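Local coordinates for penicillin-binding protein 2 (Pbp2) (Helicobacter pylori, PDB 5LP5), which probably cross-links peptidoglycan as a penicillin-binding transpeptidase of cell-wall synthesis that works in a core complex with MreC, at residues Leu158-Leu163 / Tyr270-Leu275; Thr514-Val519 / His539-Trp544. All coordinates share one frame; numbering follows the deposited sequence.

How the contacts relate
Contact 1 (Leu158-Leu163 with Tyr270-Leu275) is buried, its centre about 9 Å from that of the chain, whereas the centre of contact 2 (Thr514-Val519 with His539-Trp544) lies about 21 Å from it, and that contact runs from buried residues to exposed ones. Their own centres are about 24 Å apart and their nearest atoms about 10 Å. Both involve the same antiparallel sheet: strand 264-270, an outermost strand within the chain, leads into the loop of contact 1, and strand 511-517, the other outermost strand, supplies half of contact 2. Contact 1 joins a short helix to a loop through hydrogen bonds from side-chain and backbone donors to a carboxylate, and an aromatic pair; contact 2 is paired by backbone bonds.

Contact 1: residues Leu158-Leu163 / Tyr270-Leu275; sequences LASHVL and YPEYNL
Glu272 OE1 accepts three hydrogen bonds from the start of helix 160-163. Ser160 OG donates to Glu272 OE1 on its anti side at 2.7 Å, and His161 N reaches the syn lone pair of the same oxygen. His161 ND1 lies 2.9 Å from Glu272 OE1, coming from above the carboxylate plane. The bend of the Glu272 chain at chi2 (-87°) turns the carboxylate to these donors. Ser160 OG also accepts from Tyr273 N at 3.0 Å along a nearly straight N-H line (173°), so this hydroxyl bridges loop backbone and carboxylate. Beside it, Tyr273 turns its ring edge to the face of His161 in a T-shaped pair, Tyr273 CE2 approaching His161 NE2 to 3.7 Å. The contact joins the short helix, N-capped by Ala159 in the PBP-dimerisation part of the chain, to the loop that follows strand 264-270 of the transpeptidase part. At the far end of that loop Leu275 packs by apolar contacts: its CG is 3.8 Å from Ser160 CB, and its CD1 is 3.9 Å from Leu163 CB, the two leucines crossing at about a right angle. The solvent side is at Pro271, preceded by a cis peptide, and Glu272, both partly exposed, while Ser160 and His161 are buried.

Contact 2: residues Thr514-Val519 / His539-Trp544; sequences TGTAQV and HRSHAW
Thr516 and Ser541 meet through carbon: Thr516 CG2, anti to the backbone N, comes within 3.4 Å of His542 O and also abuts Ser541 CB, while Thr516 OG1 bonds to Gly568 N. On the opposite face of the sheet the CB atoms of Ala517 and His542 stand side by side at 4.3 Å. The imidazole of His542, its ND1 hydrogen-bonded to His564 N, lies obliquely to Ala517 O and Val519 CG2. Trp544 starts on the same face, its CB 3.9 Å from Gly515 O, but its indole leads away from strand 511-517 to Pro308, whose O takes the NE1 hydrogen. The backbone pairing sets which face each side chain starts from; the axes of 514-517 and 542-544 run at 162°. Gly515 and Trp544 form one hydrogen-bonded pair, with Trp544 N 3.0 Å from Gly515 O; Ala517 and His542 form another, with His542 N 2.8 Å from Ala517 O. Thr516 and Ala543 between them are a non-hydrogen-bonded pair. Beyond the ladder exposed Val519 touches Arg540. This is the antiparallel edge of the five-stranded transpeptidase sheet, and Thr514-Gly515 follow Lys513 in what is consistent with the K(T/S)G motif of penicillin-binding proteins, Thr514 touching the probable SxxK site.

Contact 1: residues Leu158-Leu163 / Tyr270-Leu275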
ATOM      1  N   LEU A 158      17.721  -2.250  -2.288  1.00 38.12           N
ATOM      2  CA  LEU A 158      17.997  -1.873  -3.653  1.00 40.28           C
ATOM      3  C   LEU A 158      17.671  -0.404  -3.829  1.00 39.97           C
ATOM      4  O   LEU A 158      16.549   0.011  -3.567  1.00 42.50           O
ATOM      5  CB  LEU A 158      17.175  -2.711  -4.627  1.00 40.20           C
ATOM      6  CG  LEU A 158      17.545  -2.458  -6.085  1.00 41.76           C
ATOM      7  CD1 LEU A 158      18.913  -3.053  -6.382  1.00 42.42           C
ATOM      8  CD2 LEU A 158      16.485  -3.046  -6.998  1.00 44.10           C
ATOM      9  N   ALA A 159      18.666   0.369  -4.258  1.00 40.30           N
ATOM     10  CA  ALA A 159      18.483   1.785  -4.605  1.00 39.16           C
ATOM     11  C   ALA A 159      17.948   2.573  -3.431  1.00 35.75           C
ATOM     12  O   ALA A 159      17.286   3.595  -3.599  1.00 34.56           O
ATOM     13  CB  ALA A 159      17.548   1.932  -5.801  1.00 39.72           C
ATOM     14  N   SER A 160      18.253   2.099  -2.233  1.00 33.77           N
ATOM     15  CA  SER A 160      17.769   2.735  -1.029  1.00 33.44           C
ATOM     16  C   SER A 160      18.076   4.231  -0.986  1.00 33.97           C
ATOM     17  O   SER A 160      17.310   5.003  -0.397  1.00 38.40           O
ATOM     18  CB  SER A 160      18.334   2.029   0.212  1.00 32.62           C
ATOM     19  OG  SER A 160      19.704   2.321   0.447  1.00 29.86           O
ATOM     20  N   HIS A 161      19.181   4.645  -1.599  1.00 34.35           N
ATOM     21  CA  HIS A 161      19.571   6.050  -1.565  1.00 37.36           C
ATOM     22  C   HIS A 161      18.901   6.863  -2.667  1.00 36.03           C
ATOM     23  O   HIS A 161      18.993   8.074  -2.686  1.00 40.56           O
ATOM     24  CB  HIS A 161      21.103   6.210  -1.599  1.00 38.47           C
ATOM     25  CG  HIS A 161      21.778   5.889  -0.297  1.00 37.95           C
ATOM     26  ND1 HIS A 161      22.404   4.684  -0.070  1.00 38.16           N
ATOM     27  CD2 HIS A 161      21.925   6.609   0.843  1.00 38.53           C
ATOM     28  CE1 HIS A 161      22.911   4.679   1.149  1.00 39.70           C
ATOM     29  NE2 HIS A 161      22.631   5.831   1.727  1.00 38.55           N
ATOM     30  N   VAL A 162      18.216   6.197  -3.580  1.00 36.90           N
ATOM     31  CA  VAL A 162      17.376   6.885  -4.559  1.00 36.20           C
ATOM     32  C   VAL A 162      15.952   7.014  -4.062  1.00 35.28           C
ATOM     33  O   VAL A 162      15.373   8.110  -4.040  1.00 38.14           O
ATOM     34  CB  VAL A 162      17.314   6.131  -5.895  1.00 36.49           C
ATOM     35  CG1 VAL A 162      16.411   6.870  -6.859  1.00 35.28           C
ATOM     36  CG2 VAL A 162      18.723   5.963  -6.472  1.00 38.73           C
ATOM     37  N   LEU A 163      15.385   5.886  -3.670  1.00 32.03           N
ATOM     38  CA  LEU A 163      13.979   5.836  -3.321  1.00 31.20           C
ATOM     39  C   LEU A 163      13.675   6.638  -2.058  1.00 32.42           C
ATOM     40  O   LEU A 163      12.760   7.463  -2.046  1.00 39.20           O
ATOM     41  CB  LEU A 163      13.542   4.385  -3.164  1.00 30.33           C
ATOM     42  CG  LEU A 163      13.774   3.482  -4.384  1.00 28.10           C
ATOM     43  CD1 LEU A 163      13.497   2.049  -4.008  1.00 28.27           C
ATOM     44  CD2 LEU A 163      12.896   3.899  -5.531  1.00 26.99           C
ATOM     45  N   TYR A 270      27.203   2.933  -1.616  1.00 28.66           N
ATOM     46  CA  TYR A 270      27.538   1.715  -0.869  1.00 29.20           C
ATOM     47  C   TYR A 270      28.363   1.966   0.373  1.00 28.40           C
ATOM     48  O   TYR A 270      29.459   2.534   0.298  1.00 27.33           O
ATOM     49  CB  TYR A 270      28.246   0.720  -1.781  1.00 29.47           C
ATOM     50  CG  TYR A 270      27.409   0.440  -2.991  1.00 29.26           C
ATOM     51  CD1 TYR A 270      26.399  -0.518  -2.952  1.00 29.84           C
ATOM     52  CD2 TYR A 270      27.573   1.179  -4.166  1.00 29.35           C
ATOM     53  CE1 TYR A 270      25.597  -0.757  -4.068  1.00 29.12           C
ATOM     54  CE2 TYR A 270      26.774   0.950  -5.280  1.00 28.29           C
ATOM     55  CZ  TYR A 270      25.791  -0.019  -5.217  1.00 28.18           C
ATOM     56  OH  TYR A 270      25.007  -0.284  -6.294  1.00 28.12           O
ATOM     57  N   PRO A 271      27.844   1.520   1.524  1.00 27.77           N
ATOM     58  CA  PRO A 271      26.659   0.690   1.692  1.00 28.51           C
ATOM     59  C   PRO A 271      25.313   1.337   1.439  1.00 30.18           C
ATOM     60  O   PRO A 271      25.107   2.479   1.819  1.00 34.31           O
ATOM     61  CB  PRO A 271      26.702   0.305   3.185  1.00 28.53           C
ATOM     62  CG  PRO A 271      28.017   0.729   3.705  1.00 28.45           C
ATOM     63  CD  PRO A 271      28.501   1.807   2.809  1.00 28.03           C
ATOM     64  N   GLU A 272      24.403   0.598   0.804  1.00 33.55           N
ATOM     65  CA  GLU A 272      22.967   0.902   0.835  1.00 33.78           C
ATOM     66  C   GLU A 272      22.412   0.420   2.203  1.00 33.86           C
ATOM     67  O   GLU A 272      23.135  -0.215   2.971  1.00 34.76           O
ATOM     68  CB  GLU A 272      22.231   0.191  -0.325  1.00 34.64           C
ATOM     69  CG  GLU A 272      22.725   0.482  -1.744  1.00 35.08           C
ATOM     70  CD  GLU A 272      22.091   1.709  -2.377  1.00 36.57           C
ATOM     71  OE1 GLU A 272      21.385   2.441  -1.659  1.00 38.13           O
ATOM     72  OE2 GLU A 272      22.304   1.951  -3.590  1.00 41.46           O
ATOM     73  N   TYR A 273      21.142   0.718   2.499  1.00 32.52           N
ATOM     74  CA  TYR A 273      20.466   0.215   3.711  1.00 31.96           C
ATOM     75  C   TYR A 273      19.031  -0.198   3.395  1.00 29.44           C
ATOM     76  O   TYR A 273      18.490   0.194   2.373  1.00 26.82           O
ATOM     77  CB  TYR A 273      20.487   1.256   4.841  1.00 34.91           C
ATOM     78  CG  TYR A 273      19.736   2.542   4.550  1.00 36.81           C
ATOM     79  CD1 TYR A 273      18.440   2.739   5.011  1.00 38.81           C
ATOM     80  CD2 TYR A 273      20.323   3.562   3.814  1.00 38.98           C
ATOM     81  CE1 TYR A 273      17.740   3.917   4.735  1.00 39.16           C
ATOM     82  CE2 TYR A 273      19.633   4.737   3.533  1.00 40.97           C
ATOM     83  CZ  TYR A 273      18.341   4.909   3.999  1.00 39.13           C
ATOM     84  OH  TYR A 273      17.662   6.063   3.697  1.00 41.51           O
ATOM     85  N   ASN A 274      18.422  -0.988   4.277  1.00 28.31           N
ATOM     86  CA  ASN A 274      17.129  -1.622   3.994  1.00 27.20           C
ATOM     87  C   ASN A 274      15.973  -0.742   4.396  1.00 27.06           C
ATOM     88  O   ASN A 274      15.629  -0.646   5.577  1.00 26.93           O
ATOM     89  CB  ASN A 274      17.003  -2.970   4.691  1.00 27.54           C
ATOM     90  CG  ASN A 274      15.690  -3.677   4.373  1.00 27.77           C
ATOM     91  OD1 ASN A 274      14.754  -3.099   3.816  1.00 24.71           O
ATOM     92  ND2 ASN A 274      15.625  -4.963   4.725  1.00 29.70           N
ATOM     93  N   LEU A 275      15.330  -0.166   3.384  1.00 27.44           N
ATOM     94  CA  LEU A 275      14.273   0.812   3.575  1.00 27.40           C
ATOM     95  C   LEU A 275      13.116   0.304   4.433  1.00 28.68           C
ATOM     96  O   LEU A 275      12.428   1.101   5.064  1.00 27.62           O
ATOM     97  CB  LEU A 275      13.750   1.267   2.228  1.00 26.88           C
ATOM     98  CG  LEU A 275      14.728   2.057   1.356  1.00 28.14           C
ATOM     99  CD1 LEU A 275      14.169   2.145  -0.067  1.00 28.49           C
ATOM    100  CD2 LEU A 275      15.040   3.463   1.895  1.00 28.19           C
TER

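Contact 2: residues Thr514-Val519 / His539-Trp544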
ATOM      1  N   THR A 514      40.887   7.616 -15.976  1.00 52.92           N
ATOM      2  CA  THR A 514      41.030   7.178 -14.594  1.00 52.29           C
ATOM      3  C   THR A 514      41.363   8.373 -13.709  1.00 54.23           C
ATOM      4  O   THR A 514      41.666   9.471 -14.211  1.00 54.06           O
ATOM      5  CB  THR A 514      42.140   6.125 -14.456  1.00 51.42           C
ATOM      6  OG1 THR A 514      43.298   6.562 -15.181  1.00 51.96           O
ATOM      7  CG2 THR A 514      41.666   4.786 -15.000  1.00 49.75           C
ATOM      8  N   GLY A 515      41.289   8.146 -12.397  1.00 53.50           N
ATOM      9  CA  GLY A 515      41.754   9.113 -11.397  1.00 53.13           C
ATOM     10  C   GLY A 515      42.135   8.444 -10.080  1.00 54.50           C
ATOM     11  O   GLY A 515      41.740   7.312  -9.795  1.00 51.94           O
ATOM     12  N   THR A 516      42.950   9.133  -9.284  1.00 57.94           N
ATOM     13  CA  THR A 516      43.218   8.704  -7.911  1.00 56.68           C
ATOM     14  C   THR A 516      43.219   9.941  -7.031  1.00 57.84           C
ATOM     15  O   THR A 516      43.668  11.011  -7.442  1.00 59.77           O
ATOM     16  CB  THR A 516      44.543   7.917  -7.750  1.00 56.97           C
ATOM     17  OG1 THR A 516      44.482   6.685  -8.487  1.00 55.69           O
ATOM     18  CG2 THR A 516      44.795   7.582  -6.278  1.00 57.70           C
ATOM     19  N   ALA A 517      42.694   9.777  -5.822  1.00 60.15           N
ATOM     20  CA  ALA A 517      42.574  10.873  -4.883  1.00 61.78           C
ATOM     21  C   ALA A 517      43.190  10.512  -3.526  1.00 65.26           C
ATOM     22  O   ALA A 517      42.839   9.486  -2.945  1.00 65.21           O
ATOM     23  CB  ALA A 517      41.111  11.227  -4.737  1.00 60.71           C
ATOM     24  N   GLN A 518      44.108  11.349  -3.034  1.00 67.90           N
ATOM     25  CA  GLN A 518      44.723  11.130  -1.724  1.00 68.83           C
ATOM     26  C   GLN A 518      43.801  11.604  -0.609  1.00 68.41           C
ATOM     27  O   GLN A 518      42.977  12.494  -0.831  1.00 68.26           O
ATOM     28  CB  GLN A 518      46.063  11.856  -1.613  1.00 71.40           C
ATOM     29  CG  GLN A 518      47.277  11.074  -2.110  1.00 74.19           C
ATOM     30  CD  GLN A 518      47.862  11.652  -3.382  1.00 77.36           C
ATOM     31  OE1 GLN A 518      47.969  12.873  -3.526  1.00 77.73           O
ATOM     32  NE2 GLN A 518      48.238  10.782  -4.315  1.00 75.59           N
ATOM     33  N   VAL A 519      43.963  11.026   0.579  1.00 71.86           N
ATOM     34  CA  VAL A 519      43.011  11.233   1.683  1.00 75.71           C
ATOM     35  C   VAL A 519      43.325  12.476   2.547  1.00 78.28           C
ATOM     36  O   VAL A 519      44.350  12.546   3.247  1.00 78.05           O
ATOM     37  CB  VAL A 519      42.920   9.990   2.593  1.00 77.72           C
ATOM     38  CG1 VAL A 519      41.832  10.185   3.646  1.00 79.14           C
ATOM     39  CG2 VAL A 519      42.654   8.723   1.786  1.00 78.48           C
ATOM     40  N   HIS A 539      43.944   4.401   4.952  1.00 59.12           N
ATOM     41  CA  HIS A 539      44.957   5.344   4.470  1.00 61.91           C
ATOM     42  C   HIS A 539      45.016   5.393   2.942  1.00 57.37           C
ATOM     43  O   HIS A 539      45.575   6.327   2.356  1.00 50.84           O
ATOM     44  CB  HIS A 539      46.317   4.990   5.071  1.00 66.13           C
ATOM     45  CG  HIS A 539      46.585   5.704   6.353  1.00 68.83           C
ATOM     46  ND1 HIS A 539      46.405   5.123   7.592  1.00 69.56           N
ATOM     47  CD2 HIS A 539      46.981   6.978   6.583  1.00 73.93           C
ATOM     48  CE1 HIS A 539      46.705   6.003   8.531  1.00 75.03           C
ATOM     49  NE2 HIS A 539      47.058   7.136   7.946  1.00 78.45           N
ATOM     50  N   ARG A 540      44.394   4.399   2.315  1.00 55.57           N
ATOM     51  CA  ARG A 540      44.474   4.211   0.884  1.00 54.87           C
ATOM     52  C   ARG A 540      43.788   5.326   0.130  1.00 52.31           C
ATOM     53  O   ARG A 540      42.745   5.849   0.552  1.00 50.81           O
ATOM     54  CB  ARG A 540      43.846   2.879   0.503  1.00 57.57           C
ATOM     55  CG  ARG A 540      44.609   1.678   1.042  1.00 61.49           C
ATOM     56  CD  ARG A 540      43.887   0.370   0.741  1.00 64.46           C
ATOM     57  NE  ARG A 540      44.611  -0.770   1.294  1.00 69.49           N
ATOM     58  CZ  ARG A 540      44.184  -2.029   1.263  1.00 70.08           C
ATOM     59  NH1 ARG A 540      43.020  -2.342   0.707  1.00 68.54           N
ATOM     60  NH2 ARG A 540      44.926  -2.984   1.808  1.00 74.53           N
ATOM     61  N   SER A 541      44.397   5.679  -1.003  1.00 51.77           N
ATOM     62  CA  SER A 541      43.825   6.626  -1.952  1.00 51.34           C
ATOM     63  C   SER A 541      42.470   6.101  -2.511  1.00 51.67           C
ATOM     64  O   SER A 541      42.284   4.887  -2.678  1.00 52.27           O
ATOM     65  CB  SER A 541      44.834   6.866  -3.090  1.00 50.57           C
ATOM     66  OG  SER A 541      46.180   6.890  -2.612  1.00 50.45           O
ATOM     67  N   HIS A 542      41.528   7.009  -2.767  1.00 51.05           N
ATOM     68  CA  HIS A 542      40.278   6.644  -3.435  1.00 51.47           C
ATOM     69  C   HIS A 542      40.514   6.489  -4.941  1.00 52.53           C
ATOM     70  O   HIS A 542      41.495   7.017  -5.488  1.00 50.60           O
ATOM     71  CB  HIS A 542      39.185   7.699  -3.233  1.00 50.92           C
ATOM     72  CG  HIS A 542      38.910   8.039  -1.808  1.00 50.07           C
ATOM     73  ND1 HIS A 542      38.666   7.087  -0.846  1.00 51.06           N
ATOM     74  CD2 HIS A 542      38.813   9.236  -1.186  1.00 51.94           C
ATOM     75  CE1 HIS A 542      38.451   7.683   0.314  1.00 54.14           C
ATOM     76  NE2 HIS A 542      38.541   8.988   0.136  1.00 54.66           N
ATOM     77  N   ALA A 543      39.593   5.786  -5.602  1.00 50.47           N
ATOM     78  CA  ALA A 543      39.770   5.418  -7.003  1.00 52.45           C
ATOM     79  C   ALA A 543      38.614   5.888  -7.873  1.00 50.50           C
ATOM     80  O   ALA A 543      37.462   5.623  -7.557  1.00 52.97           O
ATOM     81  CB  ALA A 543      39.917   3.907  -7.125  1.00 54.69           C
ATOM     82  N   TRP A 544      38.934   6.558  -8.976  1.00 47.25           N
ATOM     83  CA  TRP A 544      37.937   7.019  -9.928  1.00 45.61           C
ATOM     84  C   TRP A 544      38.118   6.315 -11.266  1.00 46.86           C
ATOM     85  O   TRP A 544      39.222   5.877 -11.613  1.00 45.40           O
ATOM     86  CB  TRP A 544      38.073   8.522 -10.195  1.00 45.26           C
ATOM     87  CG  TRP A 544      37.493   9.443  -9.171  1.00 43.67           C
ATOM     88  CD1 TRP A 544      38.157  10.049  -8.142  1.00 42.75           C
ATOM     89  CD2 TRP A 544      36.143   9.900  -9.096  1.00 41.92           C
ATOM     90  NE1 TRP A 544      37.305  10.842  -7.429  1.00 41.93           N
ATOM     91  CE2 TRP A 544      36.061  10.772  -7.990  1.00 41.36           C
ATOM     92  CE3 TRP A 544      34.991   9.650  -9.844  1.00 39.21           C
ATOM     93  CZ2 TRP A 544      34.874  11.388  -7.615  1.00 38.83           C
ATOM     94  CZ3 TRP A 544      33.820  10.274  -9.481  1.00 37.41           C
ATOM     95  CH2 TRP A 544      33.767  11.127  -8.380  1.00 37.53           C
TER